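Local coordinates for putative agmatine deiminase (Streptococcus mutans, PDB 2EWO), which probably hydrolyses agmatine to N-carbamoylputrescine and ammonia, at residues S63-P68 against I89-D94; E119-G124 against P183-H188; G171-T176 against D200-V205; A236-D241 against I305-N310. All coordinates share one frame; numbering follows the deposited sequence.

In the fold
The four contacts are spread over one chain of the guanidino-group-modifying superfamily, whose propeller-like fold is built from repeated alpha/beta units. Contact 1 is a strand pairing beside a second subunit. Contact 2 joins two loops; its centre is about 24 Å from that of contact 1, though their nearest atoms are about 6 Å apart. Trp-123 of contact 2 meets Trp-97, Asp-100 and His-222, and Arg-185 bonds Glu-161, which is consistent with a place near the substrate pocket. Contacts 2 and 3 alternate along the chain, with centres about 19 Å apart. Contacts 3 and 4 come within about 6 Å at their nearest atoms. Contacts 1 and 4 lie on opposite sides of the chain centre.

Contact 1: residues S63-P68 against I89-D94; sequences SLCVPP and IEMTND
Cys-65 pairs with Ile-89, and Val-66 with Glu-90, as neighbours on parallel strands. Ile-89 N donates to Leu-64 O (3.0 Å). Val-66 N donates to Ile-89 O (3.1 Å), nearly in line with that carbonyl. The third bond, from Met-91 N to Val-66 O (3.0 Å), is straight at the hydrogen (171°), but its donor stands well above the carbonyl plane. The strands belong to a beta-alpha-beta unit: strand 62-66, helix 71-79, strand 86-90. Strand 86-90 is the outer one of its sheet within the chain. On one face Cys-65 SG meets CG1 and CD1 of Ile-89. Cys-65 CB packs on CB of Met-91, a selenomethionine (3.5 Å). The bend at chi3 (-49°) places Met-91 CE near Cys-65 SG (3.7 Å). On the other face Glu-90 crosses Pro-68 at about a right angle, and its CG lies 3.5 Å from Pro-68 CG. Glu-90 OE1 accepts from Thr-92 N of the second subunit and forms a salt bridge with Lys-143 of that subunit. Past the strand ends, Thr-92 CG2 touches Pro-68 CD (3.6 Å). Asn-93 ND2 lies by CG and CD of Pro-67.

Contact 2: residues E119-G124 against P183-H188; sequences EFNAWG and PSRNPH
Arg-185 lays its guanidinium flat against the backbone of Trp-123 and Gly-124. Gly-124 N lies 3.5 Å above the guanidinium plane of Arg-185, over its centre. Trp-123 C is over the same face but offset toward the rim. NH2 of Arg-185 reaches Trp-123 CA (3.5 Å) and sits at the edge of the indole, near its plane. The Arg-185 chain is bent at chi2 (80°), which turns CD, and at chi3 (91°), which turns NE. Its NH1 gives a weak bond to Ser-184 O (3.0 Å), and its NE makes a salt bridge with Glu-161. Both segments are loops. The first, 119-124, follows strand 113-119. The other links helix 177-180 to helix 191-202. Trp-123 also meets Trp-97 edge-to-face and lies by His-222, so the loops probably border the substrate pocket of this deiminase family. Within 119-124, Phe-120 CE1 lies above one face of the Trp-123 indole, offset toward the rim. Ser-184 points its CB at Gly-124 and puts OG 3.2 Å from Gly-124 CA. Gly-124 CA also makes a C-H...O contact with Ser-184 O (3.2 Å). The Asn-121 side chain crosses that of Arg-185 obliquely, its amide plane turned 67° from the guanidinium.

Contact 3: residues G171-T176 against D200-V205; sequences GTVLVT and DYLNCV
Cys-204 lies over one face of two successive peptide groups of 171-176, the flat groups of this contact. Its CB stands over the Gly-171 to Thr-172 peptide, 3.7 Å from Gly-171 C. Its SG stands over the next peptide, 3.5 Å from Thr-172 C. SG of Cys-204 is anti to its own carbonyl carbon (chi1 -66°), and it also reaches Val-173 CB (3.5 Å). At the oxygen of the first peptide, Val-205 CG2 approaches Gly-171 O (3.3 Å). Val-173 points toward the helix end, and its CG2 meets Leu-202 CD2 (3.9 Å); the two side chains cross at about a right angle. Gly-171 CA makes a C-H...O contact with Asn-203 O (3.4 Å). Asn-203 has positive phi (73°) and turns the chain out of helix 191-202 toward strand 206-210. That strand runs parallel to 172-176, so the contact lies where the connection returns to the sheet. Val-173 has a backbone hydrogen bond with Lys-206 of this parallel strand. Strand 165-168 adds Val-167, which touches Val-173 and Cys-204. Thr-172 points away from 200-205; its hydroxyl donates to Gly-171 O (2.8 Å) and is also bonded to Ala-264 N. With no hydrogen bond between the segments, cohesion here rests on apolar packing, with sulfur and CB of Cys-204 set on the backbone.

Contact 4: residues A236-D241 against I305-N310; sequences ACIYTD and IASYLN
Leu-309 reaches across to Ala-236 and Ile-238 with two different parts of its side chain. Its CD2 meets Ala-236 CB (3.7 Å) and lies 4.0 Å from Cys-237 N. Its CB faces Ile-238 CG2 (4.1 Å), and the Ile-238 and Leu-309 side chains cross at about a right angle. The same Ile-238 CG2 methyl also meets Ser-307 OG (3.9 Å). Ile-238 CG2 is anti to its own carbonyl carbon, the placement that turns this methyl to both partners. Leu-309 is held by a type I beta turn from Ser-307 to Asn-310, closed by a weak bond from Asn-310 N to Ser-307 O (3.5 Å). Ser-307 OG takes a further weak bond from Leu-309 N (3.4 Å), in the manner of an ST turn, and its stronger partner is Asp-225 O. Further out, Tyr-323 bonds Ser-307 O by its hydroxyl. Segment 236-241 begins at the end of strand 234-237, which pairs with 227-231. From 227-231, Cys-228 touches both Ala-236 and Leu-309. Ala-251 of helix 248-259 packs on Ile-238. The turn between strands 303-304 and 312-314 thus seats its leucine against the end of strand 234-237. No hydrogen bond joins the two segments, so they are held by buried apolar packing. The hydroxyl of Ser-307, buried beside a methyl, is bonded to Asp-225 O and, weakly, to Leu-309 N of its own turn.

Contact 1: residues S63-P68 against I89-D94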
# COMPACT_ATOMS: atom_id res chain seq x y z
N SER A 63 6.04 -12.73 -19.87
CA SER A 63 5.14 -11.75 -19.23
C SER A 63 5.43 -11.76 -17.75
O SER A 63 4.84 -12.52 -16.99
CB SER A 63 3.68 -12.11 -19.47
OG SER A 63 3.30 -11.80 -20.81
N LEU A 64 6.36 -10.91 -17.35
CA LEU A 64 6.80 -10.79 -15.97
C LEU A 64 5.89 -9.83 -15.18
O LEU A 64 5.91 -8.62 -15.41
CB LEU A 64 8.24 -10.26 -16.00
CG LEU A 64 9.06 -10.33 -14.73
CD1 LEU A 64 9.24 -11.78 -14.36
CD2 LEU A 64 10.39 -9.63 -14.92
N CYS A 65 5.08 -10.36 -14.26
CA CYS A 65 4.17 -9.51 -13.48
C CYS A 65 4.69 -9.16 -12.11
O CYS A 65 4.75 -10.02 -11.23
CB CYS A 65 2.84 -10.22 -13.32
SG CYS A 65 2.32 -11.01 -14.82
N VAL A 66 5.06 -7.90 -11.88
CA VAL A 66 5.57 -7.59 -10.55
C VAL A 66 4.75 -6.57 -9.76
O VAL A 66 4.13 -5.67 -10.33
CB VAL A 66 7.07 -7.14 -10.62
CG1 VAL A 66 7.80 -7.95 -11.68
CG2 VAL A 66 7.19 -5.65 -10.90
N PRO A 67 4.70 -6.76 -8.44
CA PRO A 67 3.96 -5.85 -7.57
C PRO A 67 4.47 -4.46 -7.85
O PRO A 67 5.62 -4.31 -8.23
CB PRO A 67 4.33 -6.35 -6.18
CG PRO A 67 4.33 -7.81 -6.37
CD PRO A 67 5.08 -7.97 -7.69
N PRO A 68 3.61 -3.45 -7.68
CA PRO A 68 3.85 -2.02 -7.89
C PRO A 68 5.08 -1.46 -7.17
O PRO A 68 5.68 -0.49 -7.61
CB PRO A 68 2.57 -1.39 -7.37
CG PRO A 68 1.55 -2.42 -7.76
CD PRO A 68 2.20 -3.69 -7.32
N ILE A 89 4.50 -6.29 -16.62
CA ILE A 89 3.15 -5.77 -16.34
C ILE A 89 2.97 -5.67 -14.84
O ILE A 89 3.42 -6.54 -14.09
CB ILE A 89 1.99 -6.66 -16.91
CG1 ILE A 89 2.12 -8.10 -16.42
CG2 ILE A 89 1.98 -6.60 -18.44
CD1 ILE A 89 3.29 -8.85 -17.04
N GLU A 90 2.32 -4.61 -14.38
CA GLU A 90 2.10 -4.42 -12.95
C GLU A 90 1.05 -5.38 -12.41
O GLU A 90 -0.08 -5.41 -12.91
CB GLU A 90 1.64 -3.01 -12.67
CG GLU A 90 1.65 -2.71 -11.20
CD GLU A 90 0.62 -1.69 -10.83
OE1 GLU A 90 0.68 -0.57 -11.37
OE2 GLU A 90 -0.25 -2.02 -10.00
N MSE A 91 1.41 -6.14 -11.38
CA MSE A 91 0.46 -7.07 -10.77
C MSE A 91 0.84 -7.42 -9.34
O MSE A 91 1.98 -7.80 -9.09
CB MSE A 91 0.37 -8.35 -11.60
CG MSE A 91 -0.80 -9.21 -11.21
SE MSE A 91 -1.11 -10.70 -12.43
CE MSE A 91 -1.06 -9.77 -14.13
N THR A 92 -0.10 -7.28 -8.41
CA THR A 92 0.14 -7.60 -6.99
C THR A 92 -0.02 -9.10 -6.71
O THR A 92 -0.82 -9.77 -7.36
CB THR A 92 -0.85 -6.86 -6.03
OG1 THR A 92 -2.17 -7.37 -6.22
CG2 THR A 92 -0.84 -5.38 -6.27
N ASN A 93 0.72 -9.60 -5.73
CA ASN A 93 0.65 -11.01 -5.35
C ASN A 93 1.25 -11.18 -3.98
O ASN A 93 2.17 -10.44 -3.61
CB ASN A 93 1.43 -11.87 -6.33
CG ASN A 93 2.92 -11.56 -6.31
OD1 ASN A 93 3.60 -11.83 -5.32
ND2 ASN A 93 3.42 -10.97 -7.40
N ASP A 94 0.76 -12.15 -3.24
CA ASP A 94 1.28 -12.40 -1.90
C ASP A 94 2.59 -13.17 -1.96
O ASP A 94 3.42 -13.09 -1.04
CB ASP A 94 0.24 -13.15 -1.07
CG ASP A 94 -1.04 -12.36 -0.91
OD1 ASP A 94 -0.95 -11.24 -0.36
OD2 ASP A 94 -2.11 -12.86 -1.34

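Contact 2: residues E119-G124 against P183-H188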
# COMPACT_ATOMS: atom_id res chain seq x y z
N GLU A 119 -9.92 -22.27 -7.29
CA GLU A 119 -9.91 -21.54 -6.03
C GLU A 119 -8.55 -21.78 -5.42
O GLU A 119 -8.07 -22.90 -5.40
CB GLU A 119 -10.97 -22.09 -5.10
CG GLU A 119 -12.30 -22.25 -5.75
CD GLU A 119 -13.37 -21.52 -4.99
OE1 GLU A 119 -13.45 -21.74 -3.76
OE2 GLU A 119 -14.11 -20.73 -5.61
N PHE A 120 -7.93 -20.72 -4.91
CA PHE A 120 -6.61 -20.84 -4.30
C PHE A 120 -6.66 -20.51 -2.82
O PHE A 120 -7.18 -19.47 -2.44
CB PHE A 120 -5.65 -19.87 -5.00
CG PHE A 120 -4.26 -19.86 -4.43
CD1 PHE A 120 -3.42 -20.95 -4.61
CD2 PHE A 120 -3.79 -18.74 -3.75
CE1 PHE A 120 -2.13 -20.94 -4.11
CE2 PHE A 120 -2.50 -18.71 -3.24
CZ PHE A 120 -1.66 -19.81 -3.43
N ASN A 121 -6.12 -21.37 -1.97
CA ASN A 121 -6.16 -21.08 -0.54
C ASN A 121 -4.78 -21.20 0.11
O ASN A 121 -4.67 -21.50 1.29
CB ASN A 121 -7.15 -22.01 0.16
CG ASN A 121 -6.81 -23.46 -0.03
OD1 ASN A 121 -7.42 -24.34 0.58
ND2 ASN A 121 -5.84 -23.73 -0.91
N ALA A 122 -3.75 -20.96 -0.69
CA ALA A 122 -2.36 -21.02 -0.23
C ALA A 122 -1.93 -22.44 0.17
O ALA A 122 -1.23 -22.64 1.17
CB ALA A 122 -2.14 -20.06 0.94
N TRP A 123 -2.34 -23.42 -0.63
CA TRP A 123 -1.99 -24.81 -0.37
C TRP A 123 -2.49 -25.27 0.99
O TRP A 123 -1.69 -25.56 1.88
CB TRP A 123 -0.47 -24.98 -0.44
CG TRP A 123 0.11 -24.48 -1.73
CD1 TRP A 123 0.03 -25.08 -2.95
CD2 TRP A 123 0.77 -23.23 -1.94
NE1 TRP A 123 0.58 -24.28 -3.92
CE2 TRP A 123 1.04 -23.13 -3.32
CE3 TRP A 123 1.14 -22.17 -1.10
CZ2 TRP A 123 1.67 -22.02 -3.89
CZ3 TRP A 123 1.77 -21.06 -1.66
CH2 TRP A 123 2.03 -21.00 -3.04
N GLY A 124 -3.81 -25.33 1.16
CA GLY A 124 -4.35 -25.75 2.44
C GLY A 124 -5.36 -24.78 3.03
O GLY A 124 -6.48 -25.16 3.36
N PRO A 183 -7.09 -33.24 3.58
CA PRO A 183 -8.25 -32.61 4.20
C PRO A 183 -8.31 -31.09 4.01
O PRO A 183 -9.40 -30.51 4.06
CB PRO A 183 -8.12 -33.03 5.67
CG PRO A 183 -6.63 -33.17 5.85
CD PRO A 183 -6.24 -33.90 4.59
N SER A 184 -7.17 -30.45 3.77
CA SER A 184 -7.13 -28.99 3.58
C SER A 184 -7.33 -28.63 2.12
O SER A 184 -6.80 -27.63 1.64
CB SER A 184 -5.80 -28.40 4.07
OG SER A 184 -4.70 -28.84 3.29
N ARG A 185 -8.11 -29.44 1.42
CA ARG A 185 -8.33 -29.22 -0.00
C ARG A 185 -9.54 -30.04 -0.45
O ARG A 185 -9.39 -31.19 -0.86
CB ARG A 185 -7.08 -29.69 -0.75
CG ARG A 185 -6.84 -29.06 -2.09
CD ARG A 185 -6.21 -27.68 -1.95
NE ARG A 185 -4.75 -27.69 -1.95
CZ ARG A 185 -3.99 -28.20 -0.98
NH1 ARG A 185 -4.55 -28.76 0.09
NH2 ARG A 185 -2.68 -28.15 -1.08
N ASN A 186 -10.73 -29.47 -0.36
CA ASN A 186 -11.95 -30.16 -0.79
C ASN A 186 -12.38 -31.36 0.04
O ASN A 186 -12.61 -32.45 -0.49
CB ASN A 186 -11.80 -30.60 -2.25
CG ASN A 186 -11.44 -29.45 -3.16
OD1 ASN A 186 -10.96 -29.65 -4.29
ND2 ASN A 186 -11.67 -28.23 -2.69
N PRO A 187 -12.48 -31.19 1.37
CA PRO A 187 -12.89 -32.30 2.24
C PRO A 187 -14.41 -32.48 2.23
O PRO A 187 -14.96 -33.10 3.13
CB PRO A 187 -12.38 -31.85 3.60
CG PRO A 187 -12.59 -30.39 3.55
CD PRO A 187 -12.06 -30.03 2.17
N HIS A 188 -15.08 -31.94 1.23
CA HIS A 188 -16.53 -32.05 1.14
C HIS A 188 -16.83 -32.78 -0.15
O HIS A 188 -17.97 -33.09 -0.48
CB HIS A 188 -17.15 -30.66 1.12
CG HIS A 188 -16.77 -29.85 -0.07
ND1 HIS A 188 -17.55 -29.78 -1.21
CD2 HIS A 188 -15.67 -29.10 -0.33
CE1 HIS A 188 -16.94 -29.03 -2.11
NE2 HIS A 188 -15.80 -28.61 -1.60

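Contact 3: residues G171-T176 against D200-V205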
# COMPACT_ATOMS: atom_id res chain seq x y z
N GLY A 171 -7.67 -36.91 -23.26
CA GLY A 171 -8.33 -37.25 -22.00
C GLY A 171 -7.62 -37.94 -20.85
O GLY A 171 -8.10 -38.96 -20.35
N THR A 172 -6.50 -37.40 -20.40
CA THR A 172 -5.80 -38.03 -19.29
C THR A 172 -5.01 -37.00 -18.51
O THR A 172 -4.40 -36.11 -19.08
CB THR A 172 -4.83 -39.12 -19.79
OG1 THR A 172 -5.56 -40.10 -20.53
CG2 THR A 172 -4.15 -39.80 -18.60
N VAL A 173 -5.03 -37.13 -17.19
CA VAL A 173 -4.31 -36.20 -16.35
C VAL A 173 -3.60 -36.96 -15.24
O VAL A 173 -4.01 -38.06 -14.88
CB VAL A 173 -5.26 -35.15 -15.74
CG1 VAL A 173 -6.31 -35.83 -14.88
CG2 VAL A 173 -4.47 -34.14 -14.94
N LEU A 174 -2.52 -36.38 -14.72
CA LEU A 174 -1.75 -37.00 -13.65
C LEU A 174 -1.86 -36.24 -12.33
O LEU A 174 -1.15 -35.26 -12.11
CB LEU A 174 -0.27 -37.07 -14.05
CG LEU A 174 0.14 -38.20 -14.99
CD1 LEU A 174 1.62 -38.07 -15.38
CD2 LEU A 174 -0.12 -39.53 -14.30
N VAL A 175 -2.74 -36.70 -11.43
CA VAL A 175 -2.90 -36.06 -10.12
C VAL A 175 -2.24 -36.90 -9.03
O VAL A 175 -1.94 -38.07 -9.24
CB VAL A 175 -4.39 -35.88 -9.74
CG1 VAL A 175 -5.11 -35.05 -10.80
CG2 VAL A 175 -5.06 -37.23 -9.55
N THR A 176 -2.02 -36.30 -7.87
CA THR A 176 -1.38 -36.97 -6.73
C THR A 176 -2.35 -37.01 -5.54
O THR A 176 -2.48 -36.03 -4.82
CB THR A 176 -0.05 -36.22 -6.38
OG1 THR A 176 0.37 -36.56 -5.06
CG2 THR A 176 -0.23 -34.71 -6.50
N ASP A 200 -14.28 -32.47 -16.18
CA ASP A 200 -15.08 -31.44 -16.83
C ASP A 200 -14.34 -30.17 -17.19
O ASP A 200 -14.69 -29.50 -18.16
CB ASP A 200 -16.27 -31.08 -15.96
CG ASP A 200 -17.13 -32.27 -15.65
OD1 ASP A 200 -17.48 -33.00 -16.60
OD2 ASP A 200 -17.45 -32.47 -14.46
N TYR A 201 -13.32 -29.84 -16.41
CA TYR A 201 -12.57 -28.62 -16.66
C TYR A 201 -11.24 -28.83 -17.38
O TYR A 201 -10.55 -27.87 -17.76
CB TYR A 201 -12.36 -27.90 -15.33
CG TYR A 201 -13.67 -27.48 -14.69
CD1 TYR A 201 -14.45 -26.48 -15.26
CD2 TYR A 201 -14.13 -28.10 -13.53
CE1 TYR A 201 -15.67 -26.10 -14.69
CE2 TYR A 201 -15.35 -27.73 -12.95
CZ TYR A 201 -16.11 -26.73 -13.54
OH TYR A 201 -17.29 -26.35 -12.95
N LEU A 202 -10.88 -30.10 -17.59
CA LEU A 202 -9.65 -30.45 -18.29
C LEU A 202 -9.97 -31.27 -19.53
O LEU A 202 -9.22 -31.28 -20.51
CB LEU A 202 -8.73 -31.26 -17.36
CG LEU A 202 -7.76 -30.47 -16.49
CD1 LEU A 202 -8.44 -29.26 -15.92
CD2 LEU A 202 -7.22 -31.37 -15.39
N ASN A 203 -11.12 -31.93 -19.50
CA ASN A 203 -11.58 -32.77 -20.59
C ASN A 203 -10.75 -34.05 -20.63
O ASN A 203 -10.37 -34.53 -21.69
CB ASN A 203 -11.48 -32.03 -21.93
CG ASN A 203 -12.79 -32.02 -22.68
OD1 ASN A 203 -12.89 -31.44 -23.76
ND2 ASN A 203 -13.81 -32.67 -22.13
N CYS A 204 -10.49 -34.60 -19.45
CA CYS A 204 -9.72 -35.82 -19.30
C CYS A 204 -10.65 -36.97 -18.95
O CYS A 204 -11.19 -37.03 -17.84
CB CYS A 204 -8.68 -35.66 -18.18
SG CYS A 204 -7.36 -34.45 -18.50
N VAL A 205 -10.85 -37.89 -19.89
CA VAL A 205 -11.72 -39.04 -19.66
C VAL A 205 -11.12 -40.05 -18.67
O VAL A 205 -11.78 -41.03 -18.31
CB VAL A 205 -12.09 -39.74 -21.00
CG1 VAL A 205 -13.14 -38.92 -21.75
CG2 VAL A 205 -10.85 -39.90 -21.88

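Contact 4: residues A236-D241 against I305-N310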
# COMPACT_ATOMS: atom_id res chain seq x y z
N ALA A 236 7.71 -38.63 -17.69
CA ALA A 236 8.98 -38.52 -17.01
C ALA A 236 8.74 -39.01 -15.60
O ALA A 236 7.60 -39.24 -15.20
CB ALA A 236 9.47 -37.09 -16.99
N CYS A 237 9.82 -39.19 -14.85
CA CYS A 237 9.69 -39.65 -13.48
C CYS A 237 11.04 -39.76 -12.80
O CYS A 237 11.99 -40.29 -13.37
CB CYS A 237 8.98 -41.00 -13.43
SG CYS A 237 8.55 -41.51 -11.76
N ILE A 238 11.13 -39.23 -11.58
CA ILE A 238 12.38 -39.31 -10.84
C ILE A 238 12.63 -40.76 -10.45
O ILE A 238 11.68 -41.50 -10.19
CB ILE A 238 12.35 -38.44 -9.55
CG1 ILE A 238 11.06 -38.70 -8.78
CG2 ILE A 238 12.51 -36.97 -9.90
CD1 ILE A 238 10.95 -37.91 -7.49
N TYR A 239 13.89 -41.17 -10.42
CA TYR A 239 14.24 -42.54 -10.03
C TYR A 239 15.69 -42.68 -9.56
O TYR A 239 16.63 -42.34 -10.28
CB TYR A 239 13.95 -43.52 -11.19
CG TYR A 239 14.11 -44.98 -10.81
CD1 TYR A 239 13.04 -45.70 -10.26
CD2 TYR A 239 15.34 -45.64 -10.98
CE1 TYR A 239 13.19 -47.04 -9.88
CE2 TYR A 239 15.49 -46.98 -10.60
CZ TYR A 239 14.41 -47.67 -10.05
OH TYR A 239 14.56 -48.99 -9.68
N THR A 240 15.85 -43.18 -8.34
CA THR A 240 17.16 -43.40 -7.74
C THR A 240 17.18 -44.79 -7.13
O THR A 240 16.12 -45.34 -6.81
CB THR A 240 17.48 -42.35 -6.64
OG1 THR A 240 18.78 -42.62 -6.08
CG2 THR A 240 16.44 -42.40 -5.52
N ASP A 241 18.36 -45.37 -6.98
CA ASP A 241 18.47 -46.70 -6.40
C ASP A 241 18.97 -46.63 -4.97
O ASP A 241 18.92 -47.62 -4.23
CB ASP A 241 19.38 -47.57 -7.26
CG ASP A 241 18.68 -48.04 -8.53
OD1 ASP A 241 17.75 -48.87 -8.42
OD2 ASP A 241 19.05 -47.57 -9.63
N ILE A 305 13.76 -29.08 -0.68
CA ILE A 305 13.56 -29.87 -1.89
C ILE A 305 14.34 -29.29 -3.08
O ILE A 305 14.52 -28.08 -3.20
CB ILE A 305 12.05 -29.90 -2.27
CG1 ILE A 305 11.21 -30.05 -1.00
CG2 ILE A 305 11.76 -31.05 -3.23
CD1 ILE A 305 11.61 -31.22 -0.12
N ALA A 306 14.83 -30.18 -3.95
CA ALA A 306 15.57 -29.79 -5.16
C ALA A 306 15.37 -30.92 -6.19
O ALA A 306 16.18 -31.84 -6.27
CB ALA A 306 17.06 -29.60 -4.85
N SER A 307 14.29 -30.83 -6.96
CA SER A 307 13.94 -31.84 -7.96
C SER A 307 14.19 -31.35 -9.39
O SER A 307 13.88 -30.21 -9.73
CB SER A 307 12.47 -32.23 -7.78
OG SER A 307 12.07 -33.26 -8.66
N TYR A 308 14.77 -32.21 -10.23
CA TYR A 308 15.06 -31.86 -11.62
C TYR A 308 13.80 -32.00 -12.48
O TYR A 308 13.76 -31.55 -13.63
CB TYR A 308 16.18 -32.76 -12.18
CG TYR A 308 17.54 -32.59 -11.52
CD1 TYR A 308 18.28 -31.42 -11.70
CD2 TYR A 308 18.05 -33.57 -10.67
CE1 TYR A 308 19.51 -31.24 -11.05
CE2 TYR A 308 19.28 -33.40 -10.01
CZ TYR A 308 20.00 -32.23 -10.20
OH TYR A 308 21.20 -32.04 -9.54
N LEU A 309 12.77 -32.61 -11.92
CA LEU A 309 11.52 -32.81 -12.62
C LEU A 309 10.79 -31.47 -12.74
O LEU A 309 9.81 -31.34 -13.47
CB LEU A 309 10.67 -33.83 -11.88
CG LEU A 309 9.72 -34.71 -12.71
CD1 LEU A 309 8.54 -33.90 -13.20
CD2 LEU A 309 10.49 -35.33 -13.87
N ASN A 310 11.29 -30.48 -12.01
CA ASN A 310 10.72 -29.13 -12.02
C ASN A 310 11.26 -28.33 -13.19
O ASN A 310 11.98 -27.35 -13.02
CB ASN A 310 11.06 -28.41 -10.70
CG ASN A 310 10.01 -28.63 -9.62
OD1 ASN A 310 9.01 -27.90 -9.55
ND2 ASN A 310 10.22 -29.64 -8.79